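Long-range contacts in xyloglucanase (Paenibacillus pabuli, PDB 2JEP), which hydrolyses the plant cell-wall polysaccharide xyloglucan as a family 5 glycoside hydrolase, probably cutting beta-1,4-glucosidic bonds within its glucan backbone: residues I88-L93 with A106-R111; R258-A263 with G316-I321; K159-I164 with D208-T213; M180-D185 with W227-D232. All coordinates share one frame; numbering follows the deposited sequence. Where two conformers were deposited one is given.

Interaction 1: I88-L93 with A106-R111; sequences IPVSYL and AAWLNR
Trp108 projects from the first turn of helix 106-120 onto the loop 88-93, which leaves the second strand of the (beta/alpha)8 barrel, and three successive loop residues meet its indole. With CG anti to the backbone N (chi1 -176°), the side chain extends from the helix so that its N-H meets the loop backbone. NE1 of Trp108 lies 2.9 Å from O of Ser91 in the carbonyl plane, but the hydrogen bond is bent, with 132° at the hydrogen. The same oxygen lies near the rim of the six-membered ring, 3.2 Å from Trp108 CZ2. On the Tyr92 side the contact is aromatic: the five-membered ring of Trp108 turns its edge toward the phenol face in an offset edge-to-face pair, centroids 5.2 Å apart and planes at 79°. The closest atoms of that pair are Tyr92 CD1 and Trp108 NE1, at 3.7 Å. Val90 completes the set with CG1, 4.1 Å from Trp108 CZ2, while CD2 of Leu109 sits at the edge of the Tyr92 ring, 4.3 Å from Tyr92 CE1. One turn further along the helix, Ile112 packs against both Val90 and Tyr92. A second shell of polar groups fixes the loop that presents the carbonyl: Ser91 OG bonds to O of Glu53 and N of Gly132, and Val90 N bonds to Asn129 OD1. The Asp133 carboxylate grips two consecutive amides, OD1 bonding to N of Tyr92 and OD2 to N of Leu93.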
loop_
_atom_site.group_PDB
_atom_site.type_symbol
_atom_site.label_atom_id
_atom_site.label_comp_id
_atom_site.label_asym_id
_atom_site.label_seq_id
_atom_site.Cartn_x
_atom_site.Cartn_y
_atom_site.Cartn_z
ATOM N N ILE A 88 3.059 3.577 -5.301
ATOM C CA ILE A 88 3.991 2.967 -6.231
ATOM C C ILE A 88 4.745 1.859 -5.498
ATOM O O ILE A 88 5.749 2.100 -4.823
ATOM C CB ILE A 88 4.987 3.982 -6.840
ATOM C CG1 ILE A 88 4.247 5.158 -7.505
ATOM C CG2 ILE A 88 5.948 3.290 -7.801
ATOM C CD1 ILE A 88 5.172 6.240 -8.034
ATOM N N PRO A 89 4.266 0.614 -5.644
ATOM C CA PRO A 89 5.051 -0.526 -5.160
ATOM C C PRO A 89 6.435 -0.552 -5.843
ATOM O O PRO A 89 6.495 -0.388 -7.057
ATOM C CB PRO A 89 4.202 -1.715 -5.590
ATOM C CG PRO A 89 2.804 -1.194 -5.633
ATOM C CD PRO A 89 2.969 0.183 -6.196
ATOM N N VAL A 90 7.501 -0.761 -5.070
ATOM C CA VAL A 90 8.852 -0.841 -5.610
ATOM C C VAL A 90 9.582 -2.000 -4.955
ATOM O O VAL A 90 9.632 -2.091 -3.724
ATOM C CB VAL A 90 9.665 0.449 -5.371
ATOM C CG1 VAL A 90 11.040 0.343 -6.058
ATOM C CG2 VAL A 90 8.927 1.678 -5.877
ATOM N N SER A 91 10.145 -2.888 -5.776
ATOM C CA SER A 91 11.042 -3.929 -5.270
ATOM C C SER A 91 12.479 -3.587 -5.587
ATOM O O SER A 91 12.759 -2.861 -6.534
ATOM C CB SER A 91 10.695 -5.284 -5.910
ATOM O OG SER A 91 9.444 -5.739 -5.447
ATOM N N TYR A 92 13.393 -4.129 -4.783
ATOM C CA TYR A 92 14.821 -3.829 -4.944
ATOM C C TYR A 92 15.594 -5.110 -5.211
ATOM O O TYR A 92 16.240 -5.231 -6.259
ATOM C CB TYR A 92 15.306 -3.037 -3.718
ATOM C CG TYR A 92 14.770 -1.622 -3.728
ATOM C CD1 TYR A 92 15.444 -0.606 -4.376
ATOM C CD2 TYR A 92 13.538 -1.309 -3.148
ATOM C CE1 TYR A 92 14.950 0.680 -4.434
ATOM C CE2 TYR A 92 13.019 -0.026 -3.214
ATOM C CZ TYR A 92 13.735 0.977 -3.848
ATOM O OH TYR A 92 13.262 2.281 -3.919
ATOM N N LEU A 93 15.519 -6.058 -4.281
ATOM C CA LEU A 93 15.960 -7.437 -4.504
ATOM C C LEU A 93 17.426 -7.450 -5.006
ATOM O O LEU A 93 18.294 -6.839 -4.368
ATOM C CB LEU A 93 14.969 -8.183 -5.402
ATOM C CG LEU A 93 13.531 -8.277 -4.883
ATOM C CD1 LEU A 93 12.582 -8.782 -5.969
ATOM C CD2 LEU A 93 13.471 -9.163 -3.675
ATOM N N ALA A 106 22.213 2.236 -9.689
ATOM C CA ALA A 106 21.908 3.643 -9.930
ATOM C C ALA A 106 20.802 3.814 -10.977
ATOM O O ALA A 106 19.941 4.661 -10.839
ATOM C CB ALA A 106 23.181 4.417 -10.349
ATOM N N ALA A 107 20.821 2.983 -12.024
ATOM C CA ALA A 107 19.805 3.061 -13.066
ATOM C C ALA A 107 18.425 2.754 -12.513
ATOM O O ALA A 107 17.437 3.312 -12.979
ATOM C CB ALA A 107 20.158 2.115 -14.228
ATOM N N TRP A 108 18.358 1.853 -11.539
ATOM C CA TRP A 108 17.085 1.515 -10.921
ATOM C C TRP A 108 16.546 2.703 -10.107
ATOM O O TRP A 108 15.391 3.094 -10.252
ATOM C CB TRP A 108 17.233 0.250 -10.074
ATOM C CG TRP A 108 15.976 -0.266 -9.451
ATOM C CD1 TRP A 108 15.794 -0.576 -8.130
ATOM C CD2 TRP A 108 14.745 -0.590 -10.114
ATOM N NE1 TRP A 108 14.513 -1.067 -7.938
ATOM C CE2 TRP A 108 13.853 -1.089 -9.134
ATOM C CE3 TRP A 108 14.314 -0.516 -11.437
ATOM C CZ2 TRP A 108 12.553 -1.504 -9.436
ATOM C CZ3 TRP A 108 13.029 -0.934 -11.741
ATOM C CH2 TRP A 108 12.154 -1.410 -10.747
ATOM N N LEU A 109 17.374 3.295 -9.256
ATOM C CA LEU A 109 16.961 4.491 -8.550
ATOM C C LEU A 109 16.557 5.609 -9.504
ATOM O O LEU A 109 15.587 6.319 -9.233
ATOM C CB LEU A 109 18.045 4.975 -7.597
ATOM C CG LEU A 109 18.242 4.237 -6.286
ATOM C CD1 LEU A 109 19.468 4.829 -5.588
ATOM C CD2 LEU A 109 16.974 4.310 -5.446
ATOM N N ASN A 110 17.267 5.768 -10.615
ATOM C CA ASN A 110 16.886 6.804 -11.583
ATOM C C ASN A 110 15.543 6.528 -12.228
ATOM O O ASN A 110 14.772 7.446 -12.491
ATOM C CB ASN A 110 17.962 6.969 -12.657
ATOM C CG ASN A 110 19.184 7.660 -12.135
ATOM O OD1 ASN A 110 19.090 8.469 -11.211
ATOM N ND2 ASN A 110 20.335 7.379 -12.751
ATOM N N ARG A 111 15.258 5.251 -12.463
ATOM C CA ARG A 111 13.953 4.891 -13.027
ATOM C C ARG A 111 12.820 5.128 -12.027
ATOM O O ARG A 111 11.752 5.648 -12.381
ATOM C CB ARG A 111 13.933 3.445 -13.511
ATOM C CG ARG A 111 12.602 2.990 -14.087
ATOM C CD ARG A 111 12.189 3.834 -15.309
ATOM N NE ARG A 111 10.843 3.441 -15.727
ATOM C CZ ARG A 111 9.987 4.239 -16.353
ATOM N NH1 ARG A 111 10.326 5.467 -16.716
ATOM N NH2 ARG A 111 8.749 3.820 -16.582
#

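Interaction 2: R258-A263 with G316-I321; sequences RIMISA and GYPVVI. With EDO (1,2-ethanediol), chain D.
Met260 and Pro318 meet where the sixth and seventh strands of the barrel start to run side by side, parallel and in register from Ile261-Val319 to Ala263-Ile321. The ladder begins with Ile261 N to Pro318 O at 2.8 Å and continues through Val320 N to Ile261 O and Ala263 N to Val320 O. Met260 places CG beside its own backbone N (chi1 -49°) and runs extended from there, crossing the Pro318 side chain at about a right angle, with CG 3.9 Å from Pro318 CB. Its SD lies 3.9 Å from CG2 of Val320. Tyr317 brings its ring edge to the other strand, CD1 3.3 Å from O of Ile259, a buried carbonyl without a hydrogen-bond partner. CG1 of Ile261 lies beside the backbone N (chi1 -51°), 4.0 Å from CB of Tyr317. Outside the ladder, Arg258 NH2 gives an in-plane hydrogen bond to O2 of a 1,2-ethanediol (3.1 Å), probably from the crystallisation liquor, and NH1 bonds to Gln256. An alanine at Arg258 would probably leave Gln256 OE1 without this partner and uncover Trp221 and Ile252, against which the side chain lies. Met260 and Pro318 pack on helix 35-42 through Ile38; Ile261, Ala263 and Val319 turn to the opposite face of the sheet from Ser262 and Val320, against helix 298-313, and strand 222-225 bonds along the other edge of strand 259-265.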
loop_
_atom_site.group_PDB
_atom_site.type_symbol
_atom_site.label_atom_id
_atom_site.label_comp_id
_atom_site.label_asym_id
_atom_site.label_seq_id
_atom_site.Cartn_x
_atom_site.Cartn_y
_atom_site.Cartn_z
ATOM N N ARG A 258 4.131 12.696 12.530
ATOM C CA ARG A 258 4.389 12.640 11.084
ATOM C C ARG A 258 4.591 11.184 10.667
ATOM O O ARG A 258 5.400 10.854 9.778
ATOM C CB ARG A 258 5.577 13.513 10.652
ATOM C CG ARG A 258 5.234 15.016 10.641
ATOM C CD ARG A 258 4.221 15.356 9.557
ATOM N NE ARG A 258 3.936 16.786 9.484
ATOM C CZ ARG A 258 3.097 17.418 10.310
ATOM N NH1 ARG A 258 2.402 16.786 11.254
ATOM N NH2 ARG A 258 2.949 18.724 10.192
ATOM N N ILE A 259 3.822 10.318 11.332
ATOM C CA ILE A 259 3.774 8.898 10.999
ATOM C C ILE A 259 2.327 8.523 10.739
ATOM O O ILE A 259 1.423 8.997 11.420
ATOM C CB ILE A 259 4.393 8.028 12.106
ATOM C CG1 ILE A 259 5.880 8.354 12.241
ATOM C CG2 ILE A 259 4.191 6.530 11.804
ATOM C CD1 ILE A 259 6.513 7.737 13.430
ATOM N N MET A 260 2.122 7.721 9.696
ATOM C CA MET A 260 0.809 7.192 9.311
ATOM C C MET A 260 0.871 5.671 9.441
ATOM O O MET A 260 1.957 5.091 9.342
ATOM C CB MET A 260 0.501 7.488 7.843
ATOM C CG MET A 260 0.715 8.894 7.393
ATOM S SD MET A 260 0.465 9.038 5.617
ATOM C CE MET A 260 0.049 10.799 5.451
ATOM N N ILE A 261 -0.290 5.033 9.600
ATOM C CA ILE A 261 -0.371 3.585 9.786
ATOM C C ILE A 261 -1.056 2.939 8.586
ATOM O O ILE A 261 -2.100 3.394 8.134
ATOM C CB ILE A 261 -1.151 3.221 11.061
ATOM C CG1 ILE A 261 -0.617 3.984 12.288
ATOM C CG2 ILE A 261 -1.091 1.727 11.339
ATOM C CD1 ILE A 261 0.876 3.775 12.585
ATOM N N SER A 262 -0.421 1.885 8.068
ATOM C CA SER A 262 -0.912 1.148 6.906
ATOM C C SER A 262 -1.683 -0.092 7.290
ATOM O O SER A 262 -1.266 -0.782 8.194
ATOM C CB SER A 262 0.285 0.699 6.095
ATOM O OG SER A 262 -0.054 -0.236 5.103
ATOM N N ALA A 263 -2.793 -0.358 6.590
ATOM C CA ALA A 263 -3.424 -1.685 6.592
ATOM C C ALA A 263 -3.961 -1.919 5.187
ATOM O O ALA A 263 -4.152 -0.950 4.409
ATOM C CB ALA A 263 -4.569 -1.800 7.655
ATOM N N GLY A 316 -3.918 10.738 16.571
ATOM C CA GLY A 316 -3.208 11.660 15.701
ATOM C C GLY A 316 -2.425 11.013 14.561
ATOM O O GLY A 316 -1.702 11.700 13.837
ATOM N N TYR A 317 -2.597 9.706 14.360
ATOM C CA TYR A 317 -1.948 9.013 13.241
ATOM C C TYR A 317 -2.946 8.842 12.094
ATOM O O TYR A 317 -3.947 8.143 12.259
ATOM C CB TYR A 317 -1.467 7.628 13.668
ATOM C CG TYR A 317 -0.435 7.637 14.763
ATOM C CD1 TYR A 317 0.906 7.756 14.463
ATOM C CD2 TYR A 317 -0.793 7.514 16.104
ATOM C CE1 TYR A 317 1.870 7.785 15.440
ATOM C CE2 TYR A 317 0.172 7.528 17.103
ATOM C CZ TYR A 317 1.509 7.648 16.766
ATOM O OH TYR A 317 2.479 7.643 17.733
ATOM N N PRO A 318 -2.669 9.452 10.941
ATOM C CA PRO A 318 -3.480 9.084 9.782
ATOM C C PRO A 318 -3.368 7.585 9.495
ATOM O O PRO A 318 -2.337 6.978 9.757
ATOM C CB PRO A 318 -2.839 9.882 8.637
ATOM C CG PRO A 318 -2.140 11.025 9.307
ATOM C CD PRO A 318 -1.626 10.427 10.590
ATOM N N VAL A 319 -4.432 7.019 8.953
ATOM C CA VAL A 319 -4.445 5.637 8.488
ATOM C C VAL A 319 -4.632 5.643 6.982
ATOM O O VAL A 319 -5.466 6.382 6.451
ATOM C CB VAL A 319 -5.558 4.833 9.181
ATOM C CG1 VAL A 319 -5.755 3.455 8.548
ATOM C CG2 VAL A 319 -5.227 4.686 10.671
ATOM N N VAL A 320 -3.805 4.834 6.319
ATOM C CA VAL A 320 -3.923 4.601 4.894
ATOM C C VAL A 320 -4.279 3.136 4.669
ATOM O O VAL A 320 -3.494 2.249 5.040
ATOM C CB VAL A 320 -2.596 4.953 4.166
ATOM C CG1 VAL A 320 -2.710 4.668 2.658
ATOM C CG2 VAL A 320 -2.208 6.424 4.419
ATOM N N ILE A 321 -5.449 2.906 4.080
ATOM C CA ILE A 321 -5.829 1.579 3.660
ATOM C C ILE A 321 -5.186 1.443 2.276
ATOM O O ILE A 321 -5.764 1.787 1.230
ATOM C CB ILE A 321 -7.349 1.383 3.616
ATOM C CG1 ILE A 321 -7.967 1.700 4.993
ATOM C CG2 ILE A 321 -7.684 -0.032 3.136
ATOM C CD1 ILE A 321 -7.490 0.862 6.181
HETATM C C1 EDO D . 6.189 20.909 9.466
HETATM O O1 EDO D . 7.090 20.265 8.554
HETATM C C2 EDO D . 5.143 21.668 8.646
HETATM O O2 EDO D . 4.137 20.756 8.157
#

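Interaction 3: K159-I164 with D208-T213; sequences KVWQQI and DTVRQT
Gln162 and Thr209 mark the closest backbone approach between helix 150-167 and the C-terminal end of helix 193-211, their CA atoms 6.2 Å apart. The gap is filled by methyl and methylene groups: CG2 of Thr209 presses on CG of Gln162 at 3.4 Å, the two side chains crossing at about a right angle. Thr209 can offer its methyl because CG2 stands anti to the backbone N while OG1 turns back to bond with O of Ile205, a turn earlier. Trp161 and Val210 lie alongside each other and point the same way, CE3 of Trp161 4.1 Å from CG2 of Val210. The indole itself is held from several directions: Ile164 CD1 covers part of one face, NE1 bonds to O of Ser179, and Phe206 and Tyr157 make edge-to-face pairs with it. Further on, Val210 O accepts from the backbone N of Thr213 and, in the conformer given, from Thr213 OG1 at 2.7 Å. In that conformer the methyl CG2 of Thr213 lies 3.9 Å from O of Gln162, an oxygen whose hydrogen bond comes from OG1 of Thr166. The segments meet mainly through carbon atoms, with no hydrogen bond between them, and join neighbouring helices of the outer ring of a (beta/alpha)8 barrel, those that follow its third and fourth strands.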
loop_
_atom_site.group_PDB
_atom_site.type_symbol
_atom_site.label_atom_id
_atom_site.label_comp_id
_atom_site.label_asym_id
_atom_site.label_seq_id
_atom_site.Cartn_x
_atom_site.Cartn_y
_atom_site.Cartn_z
ATOM N N LYS A 159 20.856 0.616 5.168
ATOM C CA LYS A 159 21.618 1.166 4.049
ATOM C C LYS A 159 20.736 1.412 2.823
ATOM O O LYS A 159 20.932 2.407 2.111
ATOM C CB LYS A 159 22.789 0.232 3.704
ATOM C CG LYS A 159 23.890 0.187 4.753
ATOM C CD LYS A 159 24.639 1.528 4.846
ATOM C CE LYS A 159 25.970 1.433 5.586
ATOM N NZ LYS A 159 26.661 2.770 5.480
ATOM N N VAL A 160 19.770 0.513 2.579
ATOM C CA VAL A 160 18.846 0.677 1.468
ATOM C C VAL A 160 17.991 1.921 1.693
ATOM O O VAL A 160 17.898 2.769 0.805
ATOM C CB VAL A 160 18.029 -0.608 1.272
ATOM C CG1 VAL A 160 16.831 -0.383 0.339
ATOM C CG2 VAL A 160 18.952 -1.697 0.744
ATOM N N TRP A 161 17.384 2.081 2.883
ATOM C CA TRP A 161 16.582 3.290 3.095
ATOM C C TRP A 161 17.411 4.559 3.108
ATOM O O TRP A 161 16.926 5.606 2.695
ATOM C CB TRP A 161 15.688 3.197 4.342
ATOM C CG TRP A 161 14.336 2.688 3.988
ATOM C CD1 TRP A 161 13.742 1.513 4.382
ATOM C CD2 TRP A 161 13.387 3.345 3.140
ATOM N NE1 TRP A 161 12.503 1.421 3.831
ATOM C CE2 TRP A 161 12.254 2.524 3.060
ATOM C CE3 TRP A 161 13.374 4.570 2.467
ATOM C CZ2 TRP A 161 11.139 2.875 2.304
ATOM C CZ3 TRP A 161 12.269 4.899 1.720
ATOM C CH2 TRP A 161 11.179 4.048 1.635
ATOM N N GLN A 162 18.667 4.470 3.551
ATOM C CA GLN A 162 19.524 5.664 3.491
ATOM C C GLN A 162 19.596 6.159 2.054
ATOM O O GLN A 162 19.499 7.366 1.781
ATOM C CB GLN A 162 20.942 5.346 3.960
ATOM C CG GLN A 162 21.196 5.292 5.427
ATOM C CD GLN A 162 22.667 5.037 5.737
ATOM O OE1 GLN A 162 23.458 4.786 4.840
ATOM N NE2 GLN A 162 23.030 5.094 7.012
ATOM N N GLN A 163 19.829 5.230 1.142
ATOM C CA GLN A 163 19.976 5.575 -0.278
ATOM C C GLN A 163 18.689 6.053 -0.920
ATOM O O GLN A 163 18.692 7.015 -1.680
ATOM C CB GLN A 163 20.524 4.373 -1.037
ATOM C CG GLN A 163 21.932 3.999 -0.654
ATOM C CD GLN A 163 22.316 2.694 -1.259
ATOM O OE1 GLN A 163 22.632 2.625 -2.454
ATOM N NE2 GLN A 163 22.256 1.634 -0.468
ATOM N N ILE A 164 17.581 5.369 -0.657
ATOM C CA ILE A 164 16.303 5.809 -1.265
ATOM C C ILE A 164 15.962 7.195 -0.718
ATOM O O ILE A 164 15.602 8.114 -1.462
ATOM C CB ILE A 164 15.156 4.823 -0.905
ATOM C CG1 ILE A 164 15.416 3.417 -1.434
ATOM C CG2 ILE A 164 13.813 5.372 -1.395
ATOM C CD1 ILE A 164 14.555 2.332 -0.771
ATOM N N ASP A 208 14.110 6.394 11.924
ATOM C CA ASP A 208 15.285 7.136 12.369
ATOM C C ASP A 208 16.298 7.329 11.248
ATOM O O ASP A 208 16.948 8.371 11.161
ATOM C CB ASP A 208 15.964 6.416 13.516
ATOM C CG ASP A 208 15.107 6.356 14.791
ATOM O OD1 ASP A 208 14.223 7.194 14.989
ATOM O OD2 ASP A 208 15.361 5.468 15.621
ATOM N N THR A 209 16.442 6.329 10.381
ATOM C CA THR A 209 17.363 6.456 9.267
ATOM C C THR A 209 16.909 7.543 8.308
ATOM O O THR A 209 17.702 8.382 7.878
ATOM C CB THR A 209 17.492 5.092 8.523
ATOM O OG1 THR A 209 18.046 4.111 9.409
ATOM C CG2 THR A 209 18.359 5.194 7.296
ATOM N N VAL A 210 15.630 7.522 7.947
ATOM C CA VAL A 210 15.121 8.536 7.024
ATOM C C VAL A 210 15.298 9.932 7.603
ATOM O O VAL A 210 15.709 10.859 6.885
ATOM C CB VAL A 210 13.639 8.260 6.671
ATOM C CG1 VAL A 210 13.002 9.482 5.997
ATOM C CG2 VAL A 210 13.552 7.006 5.805
ATOM N N ARG A 211 14.975 10.111 8.881
ATOM C CA ARG A 211 15.039 11.451 9.451
ATOM C C ARG A 211 16.455 12.018 9.400
ATOM O O ARG A 211 16.619 13.221 9.294
ATOM C CB ARG A 211 14.574 11.456 10.906
ATOM C CG ARG A 211 13.120 11.121 11.155
ATOM C CD ARG A 211 12.158 11.835 10.275
ATOM N NE ARG A 211 10.788 11.580 10.648
ATOM C CZ ARG A 211 9.758 11.870 9.874
ATOM N NH1 ARG A 211 9.957 12.350 8.652
ATOM N NH2 ARG A 211 8.537 11.634 10.321
ATOM N N GLN A 212 17.457 11.159 9.515
ATOM C CA GLN A 212 18.846 11.632 9.593
ATOM C C GLN A 212 19.491 11.855 8.226
ATOM O O GLN A 212 20.662 12.246 8.151
ATOM C CB GLN A 212 19.662 10.685 10.445
ATOM C CG GLN A 212 19.203 10.678 11.885
ATOM C CD GLN A 212 19.954 9.670 12.692
ATOM O OE1 GLN A 212 19.486 8.550 12.891
ATOM N NE2 GLN A 212 21.150 10.040 13.129
ATOM N N THR A 213 18.754 11.605 7.156
ATOM C CA THR A 213 19.193 12.065 5.879
ATOM C C THR A 213 18.779 13.518 5.752
ATOM O O THR A 213 18.074 14.073 6.605
ATOM C CB THR A 213 18.649 11.222 4.713
ATOM O OG1 THR A 213 17.218 11.325 4.665
ATOM C CG2 THR A 213 19.075 9.757 4.876
#

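Interaction 4: M180-D185 with W227-D232; sequences MNEVFD and WNTNID
Phe184 carries the Asn228 amide stacked on one face of its ring, planes 10° apart, with Asn228 OD1 3.4 Å from Phe184 CD1, while NE1 of Trp227 lies at the ring edge. Trp227 takes the CB of Phe184 over its face, a CH-pi contact with Phe184 CB 3.4 Å from Trp227 CE2, and has Asp185 OD1, which bonds to N of Asn187, at its edge. The touching residues lie in loops at the C-terminal, catalytic face of the (beta/alpha)8 barrel, after its fourth and fifth strands; the second leads into helix 231-235. Phe184 CG sits between the backbone N and carbonyl carbon (chi1 73°), which lays the ring along Asn228; Tyr188 meets that ring edge-to-face. An alanine at Phe184 would probably leave the Asn228 amide without its stacking partner and freer to turn. The loops are tied by Asn228 N to Val183 O (2.9 Å), the donor above the carbonyl plane; a water held by Asn181 O and Val183 N also accepts a weak bond from Thr229 N. Asn181-Glu182 probably corresponds to the Asn-Glu pair after the fourth strand of family 5 enzymes, whose glutamate is the acid/base; Glu182 bonds to Tyr135 OH and His264 ND1, and its CG lies 3.4 Å from OG1 of Thr229. A second water bridges the two sides, donating to Glu182 OE1 (2.8 Å) and Asn228 OD1 (2.7 Å).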
loop_
_atom_site.group_PDB
_atom_site.type_symbol
_atom_site.label_atom_id
_atom_site.label_comp_id
_atom_site.label_asym_id
_atom_site.label_seq_id
_atom_site.Cartn_x
_atom_site.Cartn_y
_atom_site.Cartn_z
ATOM N N MET A 180 7.727 -0.620 4.357
ATOM C CA MET A 180 7.703 -1.966 3.794
ATOM C C MET A 180 6.241 -2.258 3.500
ATOM O O MET A 180 5.387 -1.392 3.717
ATOM C CB MET A 180 8.344 -2.971 4.769
ATOM C CG MET A 180 7.709 -2.970 6.132
ATOM S SD MET A 180 8.852 -3.512 7.439
ATOM C CE MET A 180 7.786 -3.465 8.865
ATOM N N ASN A 181 5.977 -3.435 2.949
ATOM C CA ASN A 181 4.652 -3.751 2.445
ATOM C C ASN A 181 3.911 -4.679 3.403
ATOM O O ASN A 181 3.432 -4.212 4.451
ATOM C CB ASN A 181 4.770 -4.273 0.995
ATOM C CG ASN A 181 3.443 -4.653 0.389
ATOM O OD1 ASN A 181 2.478 -3.899 0.533
ATOM N ND2 ASN A 181 3.382 -5.813 -0.280
ATOM N N GLU A 182 3.835 -5.960 3.066
ATOM C CA GLU A 182 3.137 -6.975 3.854
ATOM C C GLU A 182 4.184 -7.922 4.418
ATOM O O GLU A 182 4.754 -8.744 3.699
ATOM C CB GLU A 182 2.151 -7.756 2.982
ATOM C CG GLU A 182 1.062 -6.880 2.411
ATOM C CD GLU A 182 0.101 -7.603 1.471
ATOM O OE1 GLU A 182 0.406 -8.740 1.019
ATOM O OE2 GLU A 182 -0.974 -7.014 1.172
ATOM N N VAL A 183 4.482 -7.719 5.697
ATOM C CA VAL A 183 5.636 -8.342 6.369
ATOM C C VAL A 183 5.126 -9.275 7.458
ATOM O O VAL A 183 4.425 -8.873 8.388
ATOM C CB VAL A 183 6.576 -7.236 6.889
ATOM C CG1 VAL A 183 7.651 -7.751 7.843
ATOM C CG2 VAL A 183 7.232 -6.532 5.679
ATOM N N PHE A 184 5.433 -10.558 7.276
ATOM C CA PHE A 184 5.094 -11.610 8.206
ATOM C C PHE A 184 5.960 -12.829 7.878
ATOM O O PHE A 184 6.905 -12.712 7.087
ATOM C CB PHE A 184 3.573 -11.927 8.237
ATOM C CG PHE A 184 3.009 -12.670 7.033
ATOM C CD1 PHE A 184 3.343 -12.368 5.716
ATOM C CD2 PHE A 184 2.024 -13.629 7.261
ATOM C CE1 PHE A 184 2.743 -13.088 4.646
ATOM C CE2 PHE A 184 1.427 -14.305 6.208
ATOM C CZ PHE A 184 1.797 -14.039 4.907
ATOM N N ASP A 185 5.660 -13.962 8.524
ATOM C CA ASP A 185 6.430 -15.182 8.373
ATOM C C ASP A 185 5.748 -16.178 7.443
ATOM O O ASP A 185 6.259 -17.303 7.314
ATOM C CB ASP A 185 6.717 -15.850 9.731
ATOM C CG ASP A 185 5.450 -16.265 10.469
ATOM O OD1 ASP A 185 4.354 -15.972 9.955
ATOM O OD2 ASP A 185 5.605 -16.877 11.567
ATOM N N TRP A 227 1.655 -6.210 11.362
ATOM C CA TRP A 227 1.842 -7.564 10.863
ATOM C C TRP A 227 0.945 -7.869 9.666
ATOM O O TRP A 227 -0.285 -7.846 9.783
ATOM C CB TRP A 227 1.518 -8.542 11.991
ATOM C CG TRP A 227 1.798 -9.971 11.700
ATOM C CD1 TRP A 227 0.926 -10.916 11.255
ATOM C CD2 TRP A 227 3.039 -10.645 11.925
ATOM N NE1 TRP A 227 1.546 -12.131 11.181
ATOM C CE2 TRP A 227 2.850 -11.997 11.578
ATOM C CE3 TRP A 227 4.299 -10.235 12.387
ATOM C CZ2 TRP A 227 3.857 -12.945 11.682
ATOM C CZ3 TRP A 227 5.296 -11.169 12.493
ATOM C CH2 TRP A 227 5.076 -12.513 12.139
ATOM N N ASN A 228 1.575 -8.171 8.531
ATOM C CA ASN A 228 0.857 -8.577 7.315
ATOM C C ASN A 228 -0.226 -7.591 6.900
ATOM O O ASN A 228 -1.193 -7.991 6.260
ATOM C CB ASN A 228 0.260 -9.975 7.419
ATOM C CG ASN A 228 0.025 -10.579 6.066
ATOM O OD1 ASN A 228 0.719 -10.233 5.087
ATOM N ND2 ASN A 228 -0.918 -11.509 5.996
ATOM N N THR A 229 -0.046 -6.316 7.214
ATOM C CA THR A 229 -1.041 -5.269 6.933
ATOM C C THR A 229 -2.451 -5.658 7.418
ATOM O O THR A 229 -3.455 -5.197 6.886
ATOM C CB THR A 229 -1.043 -4.784 5.477
ATOM O OG1 THR A 229 -1.369 -5.845 4.590
ATOM C CG2 THR A 229 0.291 -4.154 5.094
ATOM N N ASN A 230 -2.496 -6.478 8.470
ATOM C CA ASN A 230 -3.761 -7.027 8.961
ATOM C C ASN A 230 -4.324 -6.138 10.071
ATOM O O ASN A 230 -3.667 -5.943 11.112
ATOM C CB ASN A 230 -3.487 -8.441 9.482
ATOM C CG ASN A 230 -4.703 -9.134 10.009
ATOM O OD1 ASN A 230 -5.197 -8.834 11.065
ATOM N ND2 ASN A 230 -5.162 -10.109 9.266
ATOM N N ILE A 231 -5.552 -5.657 9.889
ATOM C CA ILE A 231 -6.157 -4.767 10.890
ATOM C C ILE A 231 -6.184 -5.386 12.293
ATOM O O ILE A 231 -5.696 -4.790 13.247
ATOM C CB ILE A 231 -7.569 -4.323 10.448
ATOM C CG1 ILE A 231 -7.451 -3.313 9.282
ATOM C CG2 ILE A 231 -8.347 -3.713 11.615
ATOM C CD1 ILE A 231 -8.786 -2.930 8.616
ATOM N N ASP A 232 -6.729 -6.583 12.410
ATOM C CA ASP A 232 -6.866 -7.190 13.743
ATOM C C ASP A 232 -5.516 -7.355 14.424
ATOM O O ASP A 232 -5.382 -7.118 15.632
ATOM C CB ASP A 232 -7.494 -8.554 13.638
ATOM C CG ASP A 232 -8.999 -8.512 13.386
ATOM O OD1 ASP A 232 -9.617 -7.437 13.462
ATOM O OD2 ASP A 232 -9.535 -9.612 13.150
HETATM O O HOH W 1 3.177 -5.572 6.919
HETATM O O HOH W 2 0.725 -11.107 2.517
#

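Overall arrangement
All four contacts belong to one (beta/alpha)8 barrel and meet in a chain of touches. Interaction 1 reaches interaction 3 where Tyr92 OH lies 3.4 Å from Ile164 CD1. Interactions 3 and 2 join through a weak hydrogen bond from Arg211 NH2 to Arg258 O, and interaction 2 abuts interaction 4 with Ala263 CB 3.6 Å from Ile231 CG1. Interaction 4 lies at the C-terminal mouth of the barrel, where family 5 active sites sit and Glu182 is probably the acid/base, while interaction 3 lies in the outer helices and does not touch it. The Glu182 side chain is about 5 Å from the bound calcium ion, against about 11 Å for Ser91 and 12 Å for Ser262.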